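Local coordinates for fatty acid synthase 1, isoform A (Drosophila melanogaster, PDB 6FN6), which probably makes long-chain saturated fatty acids from acetyl-CoA, malonyl-CoA and NADPH, this chain being its modifying region with dehydratase, enoylreductase and ketoreductase, at residues Gly931-Phe936 with Ser958-Gly963; Tyr951-Ser956 with Lys993-Asn998. All coordinates share one frame; numbering follows the deposited sequence.

Interaction 1: residues Gly931-Phe936 with Ser958-Gly963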
loop_
_atom_site.group_PDB
_atom_site.type_symbol
_atom_site.label_atom_id
_atom_site.label_comp_id
_atom_site.label_asym_id
_atom_site.label_seq_id
_atom_site.Cartn_x
_atom_site.Cartn_y
_atom_site.Cartn_z
ATOM N N GLY A 931 52.073 23.473 10.219
ATOM C CA GLY A 931 51.962 22.138 9.661
ATOM C C GLY A 931 50.516 21.685 9.685
ATOM O O GLY A 931 50.209 20.529 9.975
ATOM N N GLY A 932 49.621 22.611 9.363
ATOM C CA GLY A 932 48.201 22.374 9.522
ATOM C C GLY A 932 47.551 21.492 8.472
ATOM O O GLY A 932 46.431 21.028 8.677
ATOM N N LEU A 933 48.243 21.244 7.363
ATOM C CA LEU A 933 47.662 20.461 6.273
ATOM C C LEU A 933 48.073 18.991 6.327
ATOM O O LEU A 933 47.656 18.193 5.486
ATOM C CB LEU A 933 48.047 21.059 4.918
ATOM C CG LEU A 933 47.271 22.297 4.451
ATOM C CD1 LEU A 933 47.781 22.759 3.101
ATOM C CD2 LEU A 933 45.770 22.036 4.376
ATOM N N GLY A 934 48.886 18.629 7.313
ATOM C CA GLY A 934 49.219 17.235 7.537
ATOM C C GLY A 934 48.015 16.490 8.081
ATOM O O GLY A 934 46.986 17.100 8.381
ATOM N N GLY A 935 48.125 15.169 8.182
ATOM C CA GLY A 935 47.033 14.354 8.680
ATOM C C GLY A 935 46.487 14.854 10.004
ATOM O O GLY A 935 45.297 15.135 10.131
ATOM N N PHE A 936 47.367 14.956 10.992
ATOM C CA PHE A 936 47.011 15.462 12.313
ATOM C C PHE A 936 46.357 16.839 12.230
ATOM O O PHE A 936 45.307 17.075 12.823
ATOM C CB PHE A 936 48.259 15.520 13.202
ATOM C CG PHE A 936 47.961 15.729 14.661
ATOM C CD1 PHE A 936 47.652 16.991 15.148
ATOM C CD2 PHE A 936 47.994 14.664 15.546
ATOM C CE1 PHE A 936 47.379 17.183 16.492
ATOM C CE2 PHE A 936 47.722 14.851 16.890
ATOM C CZ PHE A 936 47.413 16.112 17.362
ATOM N N SER A 958 54.476 23.264 0.940
ATOM C CA SER A 958 54.094 22.652 -0.328
ATOM C C SER A 958 52.696 23.079 -0.769
ATOM O O SER A 958 52.378 23.052 -1.958
ATOM C CB SER A 958 54.161 21.127 -0.220
ATOM O OG SER A 958 53.438 20.662 0.906
ATOM N N GLY A 959 51.864 23.480 0.187
ATOM C CA GLY A 959 50.496 23.859 -0.118
ATOM C C GLY A 959 49.586 22.652 -0.244
ATOM O O GLY A 959 49.937 21.554 0.187
ATOM N N VAL A 960 48.413 22.856 -0.834
ATOM C CA VAL A 960 47.468 21.765 -1.053
ATOM C C VAL A 960 48.087 20.733 -1.987
ATOM O O VAL A 960 48.496 21.060 -3.100
ATOM C CB VAL A 960 46.127 22.284 -1.615
ATOM C CG1 VAL A 960 45.148 21.135 -1.828
ATOM C CG2 VAL A 960 45.525 23.321 -0.685
ATOM N N LYS A 961 48.144 19.487 -1.525
ATOM C CA LYS A 961 48.792 18.410 -2.267
ATOM C C LYS A 961 47.806 17.290 -2.575
ATOM O O LYS A 961 47.849 16.693 -3.650
ATOM C CB LYS A 961 49.979 17.850 -1.475
ATOM C CG LYS A 961 50.670 16.651 -2.130
ATOM C CD LYS A 961 51.713 16.027 -1.212
ATOM C CE LYS A 961 52.230 14.711 -1.777
ATOM N NZ LYS A 961 53.112 13.994 -0.816
ATOM N N THR A 962 46.923 17.003 -1.622
ATOM C CA THR A 962 45.966 15.912 -1.770
ATOM C C THR A 962 44.540 16.422 -1.953
ATOM O O THR A 962 44.184 17.498 -1.468
ATOM C CB THR A 962 45.998 14.965 -0.549
ATOM O OG1 THR A 962 45.366 15.599 0.572
ATOM C CG2 THR A 962 47.429 14.594 -0.182
ATOM N N GLY A 963 43.734 15.639 -2.666
ATOM C CA GLY A 963 42.326 15.940 -2.851
ATOM C C GLY A 963 41.593 16.004 -1.524
ATOM O O GLY A 963 40.688 16.815 -1.336
#

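Interaction 2: residues Tyr951-Ser956 with Lys993-Asn998. With EDO (1,2-ethanediol), chain E.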
loop_
_atom_site.group_PDB
_atom_site.type_symbol
_atom_site.label_atom_id
_atom_site.label_comp_id
_atom_site.label_asym_id
_atom_site.label_seq_id
_atom_site.Cartn_x
_atom_site.Cartn_y
_atom_site.Cartn_z
ATOM N N TYR A 951 37.875 31.169 11.971
ATOM C CA TYR A 951 39.014 31.716 11.243
ATOM C C TYR A 951 40.214 30.792 11.415
ATOM O O TYR A 951 40.732 30.632 12.521
ATOM C CB TYR A 951 39.350 33.123 11.729
ATOM C CG TYR A 951 38.262 34.142 11.481
ATOM C CD1 TYR A 951 37.301 34.406 12.446
ATOM C CD2 TYR A 951 38.200 34.845 10.284
ATOM C CE1 TYR A 951 36.306 35.339 12.228
ATOM C CE2 TYR A 951 37.208 35.780 10.057
ATOM C CZ TYR A 951 36.264 36.023 11.031
ATOM O OH TYR A 951 35.276 36.953 10.811
ATOM N N ILE A 952 40.638 30.176 10.315
ATOM C CA ILE A 952 41.696 29.175 10.354
ATOM C C ILE A 952 42.856 29.593 9.465
ATOM O O ILE A 952 42.664 29.995 8.316
ATOM C CB ILE A 952 41.162 27.791 9.933
ATOM C CG1 ILE A 952 40.085 27.307 10.907
ATOM C CG2 ILE A 952 42.301 26.780 9.817
ATOM C CD1 ILE A 952 40.578 27.027 12.313
ATOM N N VAL A 953 44.068 29.488 10.005
ATOM C CA VAL A 953 45.279 29.716 9.227
ATOM C C VAL A 953 46.140 28.463 9.263
ATOM O O VAL A 953 46.540 28.001 10.330
ATOM C CB VAL A 953 46.060 30.932 9.748
ATOM C CG1 VAL A 953 47.284 31.190 8.885
ATOM C CG2 VAL A 953 45.165 32.162 9.797
ATOM N N LEU A 954 46.423 27.918 8.085
ATOM C CA LEU A 954 47.255 26.730 7.971
ATOM C C LEU A 954 48.557 27.070 7.251
ATOM O O LEU A 954 48.537 27.609 6.142
ATOM C CB LEU A 954 46.515 25.624 7.214
ATOM C CG LEU A 954 45.107 25.263 7.698
ATOM C CD1 LEU A 954 44.464 24.271 6.738
ATOM C CD2 LEU A 954 45.136 24.693 9.107
ATOM N N THR A 955 49.686 26.752 7.877
ATOM C CA THR A 955 50.980 26.987 7.252
ATOM C C THR A 955 51.439 25.709 6.565
ATOM O O THR A 955 51.489 24.650 7.183
ATOM C CB THR A 955 52.053 27.443 8.261
ATOM O OG1 THR A 955 52.480 26.331 9.056
ATOM C CG2 THR A 955 51.517 28.545 9.160
ATOM N N SER A 956 51.755 25.817 5.280
ATOM C CA SER A 956 52.262 24.686 4.512
ATOM C C SER A 956 53.185 25.165 3.403
ATOM O O SER A 956 52.809 26.005 2.586
ATOM C CB SER A 956 51.109 23.876 3.914
ATOM O OG SER A 956 51.588 22.741 3.212
ATOM N N LYS A 993 57.212 36.419 12.397
ATOM C CA LYS A 993 56.642 37.721 12.713
ATOM C C LYS A 993 55.543 38.100 11.725
ATOM O O LYS A 993 54.499 38.622 12.118
ATOM C CB LYS A 993 57.733 38.791 12.719
ATOM C CG LYS A 993 57.242 40.160 13.145
ATOM C CD LYS A 993 58.396 41.110 13.392
ATOM C CE LYS A 993 57.900 42.521 13.653
ATOM N NZ LYS A 993 57.294 43.133 12.437
ATOM N N LYS A 994 55.779 37.833 10.445
ATOM C CA LYS A 994 54.822 38.186 9.404
ATOM C C LYS A 994 53.549 37.350 9.531
ATOM O O LYS A 994 52.441 37.883 9.462
ATOM C CB LYS A 994 55.432 37.995 8.015
ATOM C CG LYS A 994 54.610 38.624 6.904
ATOM C CD LYS A 994 54.999 38.091 5.537
ATOM C CE LYS A 994 54.054 38.610 4.464
ATOM N NZ LYS A 994 54.246 37.927 3.155
ATOM N N LEU A 995 53.714 36.041 9.703
ATOM C CA LEU A 995 52.578 35.140 9.866
ATOM C C LEU A 995 51.645 35.653 10.959
ATOM O O LEU A 995 50.436 35.759 10.757
ATOM C CB LEU A 995 53.061 33.726 10.208
ATOM C CG LEU A 995 51.996 32.676 10.544
ATOM C CD1 LEU A 995 51.222 32.287 9.299
ATOM C CD2 LEU A 995 52.629 31.449 11.195
ATOM N N LEU A 996 52.218 35.990 12.110
ATOM C CA LEU A 996 51.433 36.401 13.265
ATOM C C LEU A 996 50.741 37.742 13.038
ATOM O O LEU A 996 49.623 37.952 13.498
ATOM C CB LEU A 996 52.324 36.482 14.506
ATOM C CG LEU A 996 52.948 35.165 14.973
ATOM C CD1 LEU A 996 53.974 35.414 16.064
ATOM C CD2 LEU A 996 51.881 34.201 15.462
ATOM N N GLU A 997 51.395 38.647 12.322
ATOM C CA GLU A 997 50.822 39.967 12.102
ATOM C C GLU A 997 49.704 39.932 11.066
ATOM O O GLU A 997 48.701 40.627 11.213
ATOM C CB GLU A 997 51.903 40.958 11.675
ATOM C CG GLU A 997 52.657 41.575 12.843
ATOM C CD GLU A 997 53.879 42.362 12.413
ATOM O OE1 GLU A 997 54.200 42.355 11.207
ATOM O OE2 GLU A 997 54.517 42.990 13.286
ATOM N N ASN A 998 49.865 39.126 10.023
ATOM C CA ASN A 998 48.801 38.969 9.041
ATOM C C ASN A 998 47.610 38.281 9.693
ATOM O O ASN A 998 46.481 38.755 9.599
ATOM C CB ASN A 998 49.277 38.167 7.826
ATOM C CG ASN A 998 50.245 38.942 6.952
ATOM O OD1 ASN A 998 51.279 38.417 6.542
ATOM N ND2 ASN A 998 49.907 40.191 6.647
HETATM C C1 EDO E . 54.559 22.342 6.854
HETATM O O1 EDO E . 55.165 22.522 5.572
HETATM C C2 EDO E . 55.117 23.381 7.815
HETATM O O2 EDO E . 54.900 24.692 7.279
#

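Interaction 1: residues Gly931-Phe936 with Ser958-Gly963
Leu-933 reaches across to Gly-959 and Val-960 with a single methyl, CD1. That atom lies 3.8 Å from Gly-959 C and equally near Gly-959 O, so it rests against the peptide that joins the two residues. Val-960 N follows at 4.0 Å from Leu-933 CD1, and Val-960 CG2 makes a looser apolar touch with the same methyl at 4.4 Å. No hydrogen bond crosses; the contact is a small van der Waals one. The leucine side chain is stretched out to full length, CD1 anti to CA (chi2 180°), which carries the methyl to the opposing backbone. Gly-959 has a conformation that would push any beta carbon into the carbonyl O of Ser-958, so the chain needs a glycine there. Leu-933 lies in a type I turn from Gly-931 to Gly-934, the N-cap of the next helix; Gly-932 and Gly-934 fit the glycine-rich nucleotide-binding loop expected of a Rossmann-type ketoreductase. Two residues beyond Val-960, Thr-962 caps its own helix through OG1 to Gln-965 N, while Gln-965 OE1 takes the N-H of Lys-961. Lys-127, from the predicted C-terminal hotdog of the dehydratase, bonds to Lys-961 O. The first segment thus links strand 926-930 to helix 935-946, the second leads from strand 951-955 into helix 963-974, and Leu-933 and Val-960 both touch Ile-969 on that last helix.

Interaction 2: residues Tyr951-Ser956 with Lys993-Asn998
In the Rossmann-type fold of the ketoreductase domain, helix 989-1002 packs on one face of the parallel strands, and here Leu-995 sets its isobutyl group down on strand 951-955. Val-953 and Thr-955, two apart on the strand, both point at it. Leu-995 CD2 meets Thr-955 CG2 at 3.7 Å, with the two side chains roughly at right angles, while Leu-995 CD1 lies 4.1 Å from Val-953 CG1 as those two side chains run antiparallel alongside one another. The leucine has CG anti to the backbone N (chi1 174°), which sends both methyls down to the strand; it also touches Ile-928 and Asp-982 on the flanking strands. Thr-955 is two-sided: its methyl faces the helix, and a chi1 of 75° tucks its OG1 in over the backbone, away from the helix, where it is bonded to Gly-931 N. Replacing this threonine with an alanine would probably leave the Gly-931 N-H without its mate and open a gap beneath Leu-995 CD2. A 1,2-ethanediol, probably from the crystallisation liquor, makes weak bonds through O2 to Thr-955 OG1 and O, both 3.4 Å, and is also hydrogen-bonded to Arg-957 N. One turn of the helix carries a salt bridge of its own, in which Lys-993 NZ comes to the syn side of Glu-997 OE2 at 2.9 Å, 28° out of the carboxylate plane.

From the N terminus the chain passes 931-936, 951-956, 958-963 and then 993-998, so the two contacts cross instead of nesting. Interaction 1 closes the loop made by helix 935-946 and strand 951-955; interaction 2 opens inside that loop and closes a longer one that takes in helix 963-974 and strand 978-982. Strand 951-955 is where the two meet: helix 989-1002 covers one of its faces, while Leu-954 points to the other and packs on Leu-933, its CD1 3.5 Å from Leu-933 CD2. Leu-933 CD1 also lies 3.6 Å from Ser-956 CB. Together the contacts join the glycine-rich turn, the strand end and layers on both sides of the ketoreductase sheet.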